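Local coordinates for multi-copper Oxidase CueO (Ochrobactrum, PDB 6EVG), which is a laccase-like multi-copper oxidase that oxidises lignin model compounds and lignosulfonate, probably passing the electrons on to dioxygen through its copper centres, at residues K120-P132 with L144-K156. Numbering follows the deposited sequence.
Sequences KIQQPASFNWFHP and LGIAGLMVVTDGK
I146 lays CG2 against the ring of P132, 3.7 Å from its CG, just before the two segments pair as antiparallel strands. A147 CB then meets the rim of the W129 indole near CZ3. G148 exchanges two backbone hydrogen bonds with F130, and its CA lies under the phenyl face in a CH-pi contact, 3.8 Å from the ring centroid. The ring reaches across the neighbouring strand because F130 CG sits between its backbone N and carbonyl carbon (chi1 50°). On the other face of the sheet, L149 sets CD1 at the edge of the F127 ring, 4.1 Å from F127 CE1, while CD2 also borders F127 CZ and reaches W129 CB. M150, bent at its thioether (chi3 -77°), brings CE to F130 CD2 at 3.9 Å, and its backbone pairs with N128. V151 CG2 meets the F127 ring edge at CD1. V152 bonds twice to the S126 backbone, and its CG1 touches both I121 CG2 (3.9 Å) and Q123 CG. Its CG2 lies beside N128 ND2, which donates in its amide plane to S126 OG (2.9 Å); that hydroxyl in turn donates to P124 O. Finally D154, salt-bridged to R160, receives a water through OD2 that also accepts from A125 N. Strands 126-131 and 148-153 are thus adjacent antiparallel members of one sheet in a cupredoxin-like beta-sandwich domain, the building block of multicopper oxidases.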
ATOM      1  N   LYS A 120       1.336   6.010 -20.334  1.00 10.25           N
ATOM      2  CA  LYS A 120       0.146   6.706 -20.767  1.00 10.49           C
ATOM      3  C   LYS A 120      -0.969   6.312 -19.822  1.00 10.37           C
ATOM      4  O   LYS A 120      -1.416   5.147 -19.820  1.00 12.40           O
ATOM      5  CB  LYS A 120      -0.157   6.338 -22.217  1.00 13.39           C
ATOM      6  CG  LYS A 120      -1.296   7.168 -22.791  1.00 15.35           C
ATOM      7  CD  LYS A 120      -1.682   6.773 -24.222  1.00 15.53           C
ATOM      8  CE  LYS A 120      -0.693   7.138 -25.244  1.00 15.53           C
ATOM      9  NZ  LYS A 120      -1.164   6.797 -26.607  1.00 14.71           N
ATOM     10  N   ILE A 121      -1.411   7.233 -19.001  1.00  9.66           N
ATOM     11  CA  ILE A 121      -2.374   6.940 -17.916  1.00  9.92           C
ATOM     12  C   ILE A 121      -3.793   6.817 -18.455  1.00  9.82           C
ATOM     13  O   ILE A 121      -4.268   7.719 -19.130  1.00 10.72           O
ATOM     14  CB  ILE A 121      -2.297   8.051 -16.865  1.00 10.98           C
ATOM     15  CG1 ILE A 121      -0.868   8.256 -16.305  1.00 13.47           C
ATOM     16  CG2 ILE A 121      -3.303   7.792 -15.768  1.00 11.73           C
ATOM     17  CD1 ILE A 121      -0.293   7.133 -15.527  1.00 17.01           C
ATOM     18  N   GLN A 122      -4.444   5.688 -18.123  1.00  9.66           N
ATOM     19  CA  GLN A 122      -5.880   5.548 -18.451  1.00  9.80           C
ATOM     20  C   GLN A 122      -6.452   4.555 -17.453  1.00  8.69           C
ATOM     21  O   GLN A 122      -6.334   3.344 -17.596  1.00 10.50           O
ATOM     22  CB  GLN A 122      -6.100   5.102 -19.892  1.00 10.86           C
ATOM     23  CG  GLN A 122      -7.576   5.092 -20.247  1.00 11.42           C
ATOM     24  CD  GLN A 122      -7.918   4.653 -21.634  1.00 11.80           C
ATOM     25  OE1 GLN A 122      -7.207   4.934 -22.617  1.00 12.83           O
ATOM     26  NE2 GLN A 122      -9.055   3.960 -21.776  1.00 12.75           N
ATOM     27  N   GLN A 123      -7.030   5.087 -16.362  1.00  8.69           N
ATOM     28  CA  GLN A 123      -7.526   4.252 -15.276  1.00  8.50           C
ATOM     29  C   GLN A 123      -8.441   5.078 -14.384  1.00  8.44           C
ATOM     30  O   GLN A 123      -8.374   6.314 -14.395  1.00  9.92           O
ATOM     31  CB  GLN A 123      -6.388   3.642 -14.459  1.00  8.22           C
ATOM     32  CG  GLN A 123      -5.604   4.670 -13.661  1.00  8.22           C
ATOM     33  CD  GLN A 123      -4.423   4.012 -13.009  1.00  8.83           C
ATOM     34  OE1 GLN A 123      -3.331   3.916 -13.584  1.00  8.78           O
ATOM     35  NE2 GLN A 123      -4.642   3.474 -11.802  1.00  9.30           N
ATOM     36  N   PRO A 124      -9.213   4.442 -13.491  1.00  8.52           N
ATOM     37  CA  PRO A 124     -10.014   5.212 -12.540  1.00  9.17           C
ATOM     38  C   PRO A 124      -9.183   6.027 -11.600  1.00  8.54           C
ATOM     39  O   PRO A 124      -8.128   5.604 -11.141  1.00  9.17           O
ATOM     40  CB  PRO A 124     -10.805   4.121 -11.804  1.00  9.81           C
ATOM     41  CG  PRO A 124     -10.912   2.954 -12.768  1.00 10.31           C
ATOM     42  CD  PRO A 124      -9.546   2.997 -13.482  1.00  9.25           C
ATOM     43  N   ALA A 125      -9.715   7.207 -11.260  1.00  8.75           N
ATOM     44  CA  ALA A 125      -9.104   8.075 -10.264  1.00  8.29           C
ATOM     45  C   ALA A 125      -8.883   7.299  -8.964  1.00  7.67           C
ATOM     46  O   ALA A 125      -9.776   6.596  -8.495  1.00  8.67           O
ATOM     47  CB  ALA A 125     -10.014   9.274 -10.029  1.00 10.15           C
ATOM     48  N   SER A 126      -7.696   7.442  -8.390  1.00  7.39           N
ATOM     49  CA  SER A 126      -7.273   6.556  -7.296  1.00  7.71           C
ATOM     50  C   SER A 126      -6.037   7.062  -6.628  1.00  7.03           C
ATOM     51  O   SER A 126      -5.258   7.871  -7.172  1.00  7.78           O
ATOM     52  CB  SER A 126      -7.058   5.141  -7.849  1.00  8.75           C
ATOM     53  OG  SER A 126      -6.230   5.152  -9.017  1.00  9.11           O
ATOM     54  N   PHE A 127      -5.834   6.570  -5.414  1.00  6.80           N
ATOM     55  CA  PHE A 127      -4.676   6.840  -4.547  1.00  7.00           C
ATOM     56  C   PHE A 127      -3.794   5.600  -4.523  1.00  7.04           C
ATOM     57  O   PHE A 127      -4.156   4.598  -3.924  1.00  7.76           O
ATOM     58  CB  PHE A 127      -5.173   7.229  -3.146  1.00  7.19           C
ATOM     59  CG  PHE A 127      -4.103   7.433  -2.123  1.00  7.60           C
ATOM     60  CD1 PHE A 127      -3.036   8.301  -2.313  1.00  9.24           C
ATOM     61  CD2 PHE A 127      -4.140   6.816  -0.892  1.00  8.15           C
ATOM     62  CE1 PHE A 127      -2.088   8.511  -1.336  1.00 11.22           C
ATOM     63  CE2 PHE A 127      -3.180   7.000   0.074  1.00  8.95           C
ATOM     64  CZ  PHE A 127      -2.173   7.874  -0.135  1.00 10.10           C
ATOM     65  N   ASN A 128      -2.670   5.722  -5.211  1.00  7.36           N
ATOM     66  CA  ASN A 128      -1.704   4.635  -5.448  1.00  6.84           C
ATOM     67  C   ASN A 128      -0.388   4.962  -4.797  1.00  6.75           C
ATOM     68  O   ASN A 128      -0.227   6.034  -4.167  1.00  6.69           O
ATOM     69  CB  ASN A 128      -1.610   4.359  -6.948  1.00  7.02           C
ATOM     70  CG  ASN A 128      -3.002   4.206  -7.541  1.00  7.39           C
ATOM     71  OD1 ASN A 128      -3.719   3.276  -7.157  1.00  8.63           O
ATOM     72  ND2 ASN A 128      -3.354   5.090  -8.440  1.00  9.12           N
ATOM     73  N   TRP A 129       0.610   4.099  -4.956  1.00  6.68           N
ATOM     74  CA  TRP A 129       1.910   4.341  -4.334  1.00  6.26           C
ATOM     75  C   TRP A 129       2.983   3.566  -5.073  1.00  6.09           C
ATOM     76  O   TRP A 129       2.704   2.867  -6.039  1.00  6.88           O
ATOM     77  CB  TRP A 129       1.897   4.079  -2.826  1.00  6.28           C
ATOM     78  CG  TRP A 129       1.753   2.648  -2.418  1.00  6.54           C
ATOM     79  CD1 TRP A 129       0.747   1.770  -2.683  1.00  7.36           C
ATOM     80  CD2 TRP A 129       2.634   1.972  -1.514  1.00  6.53           C
ATOM     81  NE1 TRP A 129       0.969   0.585  -2.011  1.00  7.47           N
ATOM     82  CE2 TRP A 129       2.141   0.687  -1.303  1.00  6.91           C
ATOM     83  CE3 TRP A 129       3.826   2.341  -0.871  1.00  7.20           C
ATOM     84  CZ2 TRP A 129       2.775  -0.225  -0.439  1.00  7.83           C
ATOM     85  CZ3 TRP A 129       4.458   1.469  -0.033  1.00  7.94           C
ATOM     86  CH2 TRP A 129       3.917   0.172   0.195  1.00  8.11           C
ATOM     87  N   PHE A 130       4.228   3.688  -4.604  1.00  6.37           N
ATOM     88  CA  PHE A 130       5.323   2.968  -5.247  1.00  6.51           C
ATOM     89  C   PHE A 130       6.419   2.720  -4.267  1.00  6.39           C
ATOM     90  O   PHE A 130       6.617   3.492  -3.305  1.00  7.21           O
ATOM     91  CB  PHE A 130       5.821   3.702  -6.530  1.00  6.84           C
ATOM     92  CG  PHE A 130       6.122   5.139  -6.382  1.00  6.79           C
ATOM     93  CD1 PHE A 130       7.391   5.600  -6.075  1.00  8.40           C
ATOM     94  CD2 PHE A 130       5.155   6.114  -6.635  1.00  7.41           C
ATOM     95  CE1 PHE A 130       7.674   6.964  -6.011  1.00  9.70           C
ATOM     96  CE2 PHE A 130       5.428   7.489  -6.534  1.00  7.93           C
ATOM     97  CZ  PHE A 130       6.680   7.884  -6.234  1.00  8.84           C
ATOM     98  N   HIS A 131       7.162   1.634  -4.488  1.00  6.71           N
ATOM     99  CA  HIS A 131       8.120   1.145  -3.493  1.00  7.08           C
ATOM    100  C   HIS A 131       8.920   0.025  -4.154  1.00  7.43           C
ATOM    101  O   HIS A 131       8.516  -0.491  -5.194  1.00  7.57           O
ATOM    102  CB  HIS A 131       7.362   0.631  -2.264  1.00  7.98           C
ATOM    103  CG  HIS A 131       6.382  -0.448  -2.599  1.00  8.12           C
ATOM    104  ND1 HIS A 131       6.753  -1.767  -2.794  1.00 11.33           N
ATOM    105  CD2 HIS A 131       5.077  -0.388  -2.892  1.00  8.15           C
ATOM    106  CE1 HIS A 131       5.665  -2.456  -3.122  1.00 11.59           C
ATOM    107  NE2 HIS A 131       4.622  -1.646  -3.150  1.00  9.13           N
ATOM    108  N   PRO A 132      10.018  -0.389  -3.536  1.00  8.34           N
ATOM    109  CA  PRO A 132      10.842  -1.467  -4.163  1.00  8.87           C
ATOM    110  C   PRO A 132      10.092  -2.773  -4.170  1.00  8.64           C
ATOM    111  O   PRO A 132       9.244  -3.069  -3.315  1.00  9.58           O
ATOM    112  CB  PRO A 132      12.065  -1.563  -3.258  1.00 11.61           C
ATOM    113  CG  PRO A 132      12.143  -0.194  -2.605  1.00 12.99           C
ATOM    114  CD  PRO A 132      10.709   0.157  -2.381  1.00 11.32           C
ATOM    115  N   LEU A 144      13.907   0.694   5.277  1.00  7.89           N
ATOM    116  CA  LEU A 144      14.791   1.849   5.285  1.00  8.18           C
ATOM    117  C   LEU A 144      14.050   3.123   5.018  1.00  7.41           C
ATOM    118  O   LEU A 144      14.457   4.177   5.523  1.00  8.31           O
ATOM    119  CB  LEU A 144      15.934   1.629   4.298  1.00  9.04           C
ATOM    120  CG  LEU A 144      17.087   0.716   4.780  1.00 11.29           C
ATOM    121  CD1 LEU A 144      17.941   0.282   3.593  1.00 13.41           C
ATOM    122  CD2 LEU A 144      17.918   1.411   5.817  1.00 12.51           C
ATOM    123  N   GLY A 145      13.038   3.038   4.140  1.00  7.88           N
ATOM    124  CA  GLY A 145      12.136   4.162   3.930  1.00  7.58           C
ATOM    125  C   GLY A 145      11.776   4.455   2.489  1.00  7.38           C
ATOM    126  O   GLY A 145      11.113   5.470   2.233  1.00  8.06           O
ATOM    127  N   ILE A 146      12.135   3.592   1.522  1.00  7.37           N
ATOM    128  CA  ILE A 146      11.906   3.941   0.132  1.00  7.17           C
ATOM    129  C   ILE A 146      10.456   3.714  -0.274  1.00  7.24           C
ATOM    130  O   ILE A 146       9.994   2.563  -0.356  1.00  8.18           O
ATOM    131  CB  ILE A 146      12.876   3.122  -0.777  1.00  7.69           C
ATOM    132  CG1 ILE A 146      14.331   3.383  -0.417  1.00  8.28           C
ATOM    133  CG2 ILE A 146      12.598   3.444  -2.234  1.00  8.01           C
ATOM    134  CD1 ILE A 146      15.274   2.283  -0.971  1.00  8.90           C
ATOM    135  N   ALA A 147       9.753   4.806  -0.519  1.00  7.20           N
ATOM    136  CA  ALA A 147       8.371   4.771  -0.995  1.00  7.30           C
ATOM    137  C   ALA A 147       7.977   6.154  -1.408  1.00  7.01           C
ATOM    138  O   ALA A 147       8.528   7.133  -0.919  1.00  8.44           O
ATOM    139  CB  ALA A 147       7.394   4.284   0.061  1.00  8.64           C
ATOM    140  N   GLY A 148       6.978   6.220  -2.296  1.00  6.71           N
ATOM    141  CA  GLY A 148       6.313   7.496  -2.603  1.00  7.02           C
ATOM    142  C   GLY A 148       4.842   7.220  -2.911  1.00  6.31           C
ATOM    143  O   GLY A 148       4.418   6.087  -2.924  1.00  6.73           O
ATOM    144  N   LEU A 149       4.116   8.307  -3.136  1.00  6.13           N
ATOM    145  CA  LEU A 149       2.673   8.257  -3.349  1.00  6.27           C
ATOM    146  C   LEU A 149       2.351   8.693  -4.764  1.00  6.05           C
ATOM    147  O   LEU A 149       3.089   9.474  -5.356  1.00  6.53           O
ATOM    148  CB  LEU A 149       1.946   9.138  -2.320  1.00  6.60           C
ATOM    149  CG  LEU A 149       2.258   8.825  -0.882  1.00  7.20           C
ATOM    150  CD1 LEU A 149       1.533   9.796   0.047  1.00  8.73           C
ATOM    151  CD2 LEU A 149       1.915   7.381  -0.515  1.00  8.47           C
ATOM    152  N   MET A 150       1.235   8.202  -5.313  1.00  6.53           N
ATOM    153  CA  MET A 150       0.880   8.490  -6.704  1.00  6.90           C
ATOM    154  C   MET A 150      -0.603   8.592  -6.886  1.00  7.19           C
ATOM    155  O   MET A 150      -1.274   7.549  -6.848  1.00  8.20           O
ATOM    156  CB  MET A 150       1.502   7.408  -7.620  1.00  7.97           C
ATOM    157  CG  MET A 150       1.277   7.673  -9.090  1.00  9.36           C
ATOM    158  SD  MET A 150       2.267   6.583 -10.170  1.00 10.98           S
ATOM    159  CE  MET A 150       3.874   7.315 -10.069  1.00 11.94           C
ATOM    160  N   VAL A 151      -1.123   9.797  -7.026  1.00  7.03           N
ATOM    161  CA  VAL A 151      -2.530  10.030  -7.260  1.00  7.59           C
ATOM    162  C   VAL A 151      -2.806  10.140  -8.747  1.00  7.65           C
ATOM    163  O   VAL A 151      -2.116  10.893  -9.449  1.00  9.00           O
ATOM    164  CB  VAL A 151      -2.996  11.311  -6.516  1.00  8.45           C
ATOM    165  CG1 VAL A 151      -4.387  11.725  -6.977  1.00  9.82           C
ATOM    166  CG2 VAL A 151      -2.946  11.101  -5.021  1.00  8.96           C
ATOM    167  N   VAL A 152      -3.805   9.392  -9.227  1.00  7.23           N
ATOM    168  CA  VAL A 152      -4.374   9.606 -10.550  1.00  7.67           C
ATOM    169  C   VAL A 152      -5.670  10.382 -10.344  1.00  7.62           C
ATOM    170  O   VAL A 152      -6.543   9.924  -9.608  1.00  8.27           O
ATOM    171  CB  VAL A 152      -4.651   8.287 -11.303  1.00  8.17           C
ATOM    172  CG1 VAL A 152      -5.396   8.568 -12.597  1.00  9.76           C
ATOM    173  CG2 VAL A 152      -3.326   7.580 -11.585  1.00  9.60           C
ATOM    174  N   THR A 153      -5.798  11.521 -10.979  1.00  8.07           N
ATOM    175  CA  THR A 153      -6.987  12.373 -10.923  1.00  9.26           C
ATOM    176  C   THR A 153      -7.600  12.513 -12.291  1.00  8.99           C
ATOM    177  O   THR A 153      -6.890  12.594 -13.282  1.00 11.14           O
ATOM    178  CB  THR A 153      -6.693  13.716 -10.302  1.00 13.08           C
ATOM    179  OG1 THR A 153      -7.945  14.407 -10.163  1.00 17.27           O
ATOM    180  CG2 THR A 153      -5.689  14.515 -11.060  1.00 16.34           C
ATOM    181  N   ASP A 154      -8.918  12.675 -12.303  1.00 10.11           N
ATOM    182  CA  ASP A 154      -9.631  12.988 -13.519  1.00 10.77           C
ATOM    183  C   ASP A 154     -10.239  14.375 -13.496  1.00 11.27           C
ATOM    184  O   ASP A 154     -10.979  14.714 -14.400  1.00 12.77           O
ATOM    185  CB  ASP A 154     -10.744  11.948 -13.842  1.00 12.86           C
ATOM    186  CG  ASP A 154     -11.811  11.844 -12.773  1.00 12.12           C
ATOM    187  OD1 ASP A 154     -11.829  12.713 -11.870  1.00 12.16           O
ATOM    188  OD2 ASP A 154     -12.660  10.881 -12.870  1.00 13.60           O
ATOM    189  N   GLY A 155      -9.856  15.173 -12.487  1.00 11.46           N
ATOM    190  CA  GLY A 155     -10.259  16.545 -12.386  1.00 13.19           C
ATOM    191  C   GLY A 155     -11.690  16.765 -11.902  1.00 13.92           C
ATOM    192  O   GLY A 155     -12.122  17.900 -11.863  1.00 17.11           O
ATOM    193  N   LYS A 156     -12.402  15.710 -11.537  1.00 12.27           N
ATOM    194  CA  LYS A 156     -13.848  15.812 -11.209  1.00 13.20           C
ATOM    195  C   LYS A 156     -14.144  15.765  -9.689  1.00 11.99           C
ATOM    196  O   LYS A 156     -15.311  15.624  -9.276  1.00 12.95           O
ATOM    197  CB  LYS A 156     -14.628  14.736 -11.956  1.00 14.88           C
ATOM    198  CG  LYS A 156     -14.590  14.850 -13.488  1.00 18.55           C
ATOM    199  CD  LYS A 156     -15.425  13.663 -14.019  1.00 26.92           C
ATOM    200  CE  LYS A 156     -15.576  13.485 -15.491  1.00 35.12           C
ATOM    201  NZ  LYS A 156     -16.565  12.360 -15.660  1.00 39.08           N
TER
HETATM  202  O   HOH W   1     -12.054   8.187 -12.732  1.00 13.97           O